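Local coordinates for RegF protein (Neisseria gonorrhoeae, PDB 4HOJ) that binds glutathione and calcium and, as a stringent starvation protein A homologue of the glutathione transferase superfamily, probably acts in the starvation response, at residues F14-R19 with L160-H165. Numbering follows the deposited sequence.
With CA (calcium ion), chain B; GSH (glutathione), chain C.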
# COMPACT_ATOMS: atom_id res chain seq x y z
N PHE A 14 9.33 10.51 6.04
CA PHE A 14 7.93 10.09 5.92
C PHE A 14 7.03 11.12 6.52
O PHE A 14 6.00 11.47 5.92
CB PHE A 14 7.74 8.70 6.55
CG PHE A 14 8.63 7.67 5.91
CD1 PHE A 14 8.31 7.18 4.66
CD2 PHE A 14 9.78 7.26 6.51
CE1 PHE A 14 9.10 6.24 4.05
CE2 PHE A 14 10.64 6.34 5.87
CZ PHE A 14 10.29 5.83 4.63
N SER A 15 7.45 11.74 7.63
CA SER A 15 6.73 12.90 8.19
C SER A 15 6.77 14.12 7.23
O SER A 15 5.80 14.87 7.13
CB SER A 15 7.37 13.33 9.55
OG SER A 15 7.25 12.26 10.52
N HIS A 16 7.91 14.27 6.58
CA HIS A 16 8.11 15.35 5.63
C HIS A 16 7.04 15.27 4.51
O HIS A 16 6.45 16.28 4.11
CB HIS A 16 9.53 15.24 5.11
CG HIS A 16 9.99 16.40 4.29
ND1 HIS A 16 11.24 16.41 3.75
CD2 HIS A 16 9.35 17.53 3.86
CE1 HIS A 16 11.41 17.54 3.06
NE2 HIS A 16 10.26 18.24 3.10
N ARG A 17 6.70 14.04 4.07
CA ARG A 17 5.68 13.90 3.02
C ARG A 17 4.38 14.51 3.51
O ARG A 17 3.69 15.23 2.76
CB ARG A 17 5.37 12.42 2.68
CG ARG A 17 6.48 11.62 2.12
CD ARG A 17 6.00 10.17 2.00
NE ARG A 17 6.88 9.37 1.13
CZ ARG A 17 6.77 8.04 1.05
NH1 ARG A 17 5.99 7.34 1.90
NH2 ARG A 17 7.52 7.44 0.15
N CYS A 18 4.00 14.19 4.76
CA CYS A 18 2.71 14.65 5.28
C CYS A 18 2.71 16.15 5.53
O CYS A 18 1.73 16.83 5.23
CB CYS A 18 2.38 13.90 6.57
SG CYS A 18 2.29 12.10 6.37
N ARG A 19 3.82 16.72 6.01
CA ARG A 19 3.95 18.16 6.16
C ARG A 19 3.80 18.84 4.81
O ARG A 19 3.10 19.86 4.71
CB ARG A 19 5.28 18.51 6.87
CG ARG A 19 5.24 18.16 8.37
CD ARG A 19 6.56 18.55 9.03
NE ARG A 19 7.54 17.47 9.10
CZ ARG A 19 8.69 17.41 8.41
NH1 ARG A 19 9.61 16.47 8.75
NH2 ARG A 19 8.97 18.27 7.47
N LEU A 160 14.41 12.97 -2.58
CA LEU A 160 15.25 13.83 -3.43
C LEU A 160 15.88 14.98 -2.66
O LEU A 160 17.02 15.34 -2.93
CB LEU A 160 14.41 14.37 -4.63
CG LEU A 160 13.76 13.26 -5.47
CD1 LEU A 160 12.98 13.88 -6.65
CD2 LEU A 160 14.83 12.35 -5.96
N TRP A 161 15.16 15.52 -1.66
CA TRP A 161 15.75 16.58 -0.83
C TRP A 161 16.99 16.07 -0.11
O TRP A 161 17.91 16.86 0.11
CB TRP A 161 14.68 16.99 0.19
CG TRP A 161 15.16 18.11 1.05
CD1 TRP A 161 15.50 18.00 2.36
CD2 TRP A 161 15.40 19.48 0.68
NE1 TRP A 161 15.97 19.21 2.84
CE2 TRP A 161 15.87 20.14 1.83
CE3 TRP A 161 15.26 20.20 -0.51
CZ2 TRP A 161 16.23 21.49 1.83
CZ3 TRP A 161 15.58 21.56 -0.50
CH2 TRP A 161 16.06 22.18 0.66
N ARG A 162 17.02 14.78 0.23
CA ARG A 162 18.03 14.16 1.06
C ARG A 162 19.15 13.50 0.28
O ARG A 162 19.99 12.84 0.93
CB ARG A 162 17.38 13.11 2.01
CG ARG A 162 16.60 13.77 3.16
CD ARG A 162 15.64 12.73 3.82
NE ARG A 162 15.05 13.26 5.03
CZ ARG A 162 14.07 14.17 5.10
NH1 ARG A 162 13.53 14.63 3.95
NH2 ARG A 162 13.56 14.55 6.26
N LEU A 163 19.26 13.72 -1.04
CA LEU A 163 20.34 12.99 -1.73
C LEU A 163 21.72 13.37 -1.22
O LEU A 163 22.57 12.46 -1.01
CB LEU A 163 20.31 13.16 -3.23
CG LEU A 163 19.00 12.68 -3.88
CD1 LEU A 163 19.03 12.95 -5.37
CD2 LEU A 163 18.75 11.22 -3.58
N ASP A 164 21.99 14.65 -0.95
CA ASP A 164 23.28 15.02 -0.36
C ASP A 164 23.43 14.44 1.05
O ASP A 164 24.52 13.86 1.40
CB ASP A 164 23.42 16.56 -0.37
CG ASP A 164 24.79 17.04 0.10
OD1 ASP A 164 25.74 16.26 0.37
OD2 ASP A 164 24.96 18.29 0.18
N HIS A 165 22.40 14.57 1.88
CA HIS A 165 22.43 14.06 3.25
C HIS A 165 22.79 12.56 3.27
O HIS A 165 23.60 12.13 4.08
CB HIS A 165 21.06 14.35 3.90
CG HIS A 165 20.85 13.74 5.25
ND1 HIS A 165 21.58 14.12 6.35
CD2 HIS A 165 20.04 12.73 5.66
CE1 HIS A 165 21.20 13.40 7.40
NE2 HIS A 165 20.26 12.56 7.01
CA CA B . 26.73 14.55 1.38
N1 GSH C . 6.07 3.12 6.50
CA1 GSH C . 6.17 4.30 7.41
C1 GSH C . 5.48 5.47 6.82
O11 GSH C . 4.93 6.32 7.56
O12 GSH C . 5.52 5.58 5.58
CB1 GSH C . 7.63 4.57 7.81
CG1 GSH C . 7.77 5.60 8.94
CD1 GSH C . 9.17 5.55 9.52
OE1 GSH C . 10.05 4.84 9.11
N2 GSH C . 9.34 6.48 10.54
CA2 GSH C . 10.63 6.52 11.22
C2 GSH C . 10.36 6.17 12.66
O2 GSH C . 9.42 6.53 13.35
CB2 GSH C . 11.30 7.86 11.23
SG2 GSH C . 11.58 8.53 9.62
N3 GSH C . 11.45 5.43 13.28
CA3 GSH C . 11.37 5.00 14.66
C3 GSH C . 11.39 3.50 14.67
O31 GSH C . 11.30 2.75 13.64
O32 GSH C . 11.49 2.98 15.80
O HOH W 1 26.38 14.21 3.93
O HOH W 2 27.19 13.74 -0.81
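His16 on helix 13-25 and Trp161 on helix 151-161 bring the two backbones closest, yet their CA atoms remain 10.1 Å apart, so side chains alone span the gap. The first segment is regular helix; in the second, Arg162 is no longer helical. The His16 imidazole is carried toward the second segment by a chi1 of -170°, which sets CG opposite the backbone N. Arg162 extends past it in the opposite direction, and its NH1 donates to His16 ND1 at 2.9 Å, with an N-H...N angle of 169°. The bond lies within the planes of both the imidazole and the guanidinium, although these planes are turned well away from each other. As ND1 is the acceptor, the ring is probably neutral with its proton on NE2. On the CE1 side, the His16 edge is directed at the five-membered ring of Trp161 in an offset edge-to-face pair, planes at 88° and centroids 5.7 Å apart; CE1 to Trp161 CD1 is 4.2 Å. Glu198 holds the two residues of 160-165: its carboxylate forms a salt bridge with Arg162 NH2 and its backbone O accepts from Trp161 NE1. It also pairs with Arg19, which should offset the like charges of the two arginines. The buried contact joins the thioredoxin-like and helical domains of the glutathione transferase fold. Two residues before His16, Phe14 lays one ring face against the glutathione CB1, while Asp164 and Asp167 bind calcium beyond Arg162. Around it, helix 13-25 rests on strand 5-8 and helix 65-75, and Leu160 and Leu163 pack on helix 175-185.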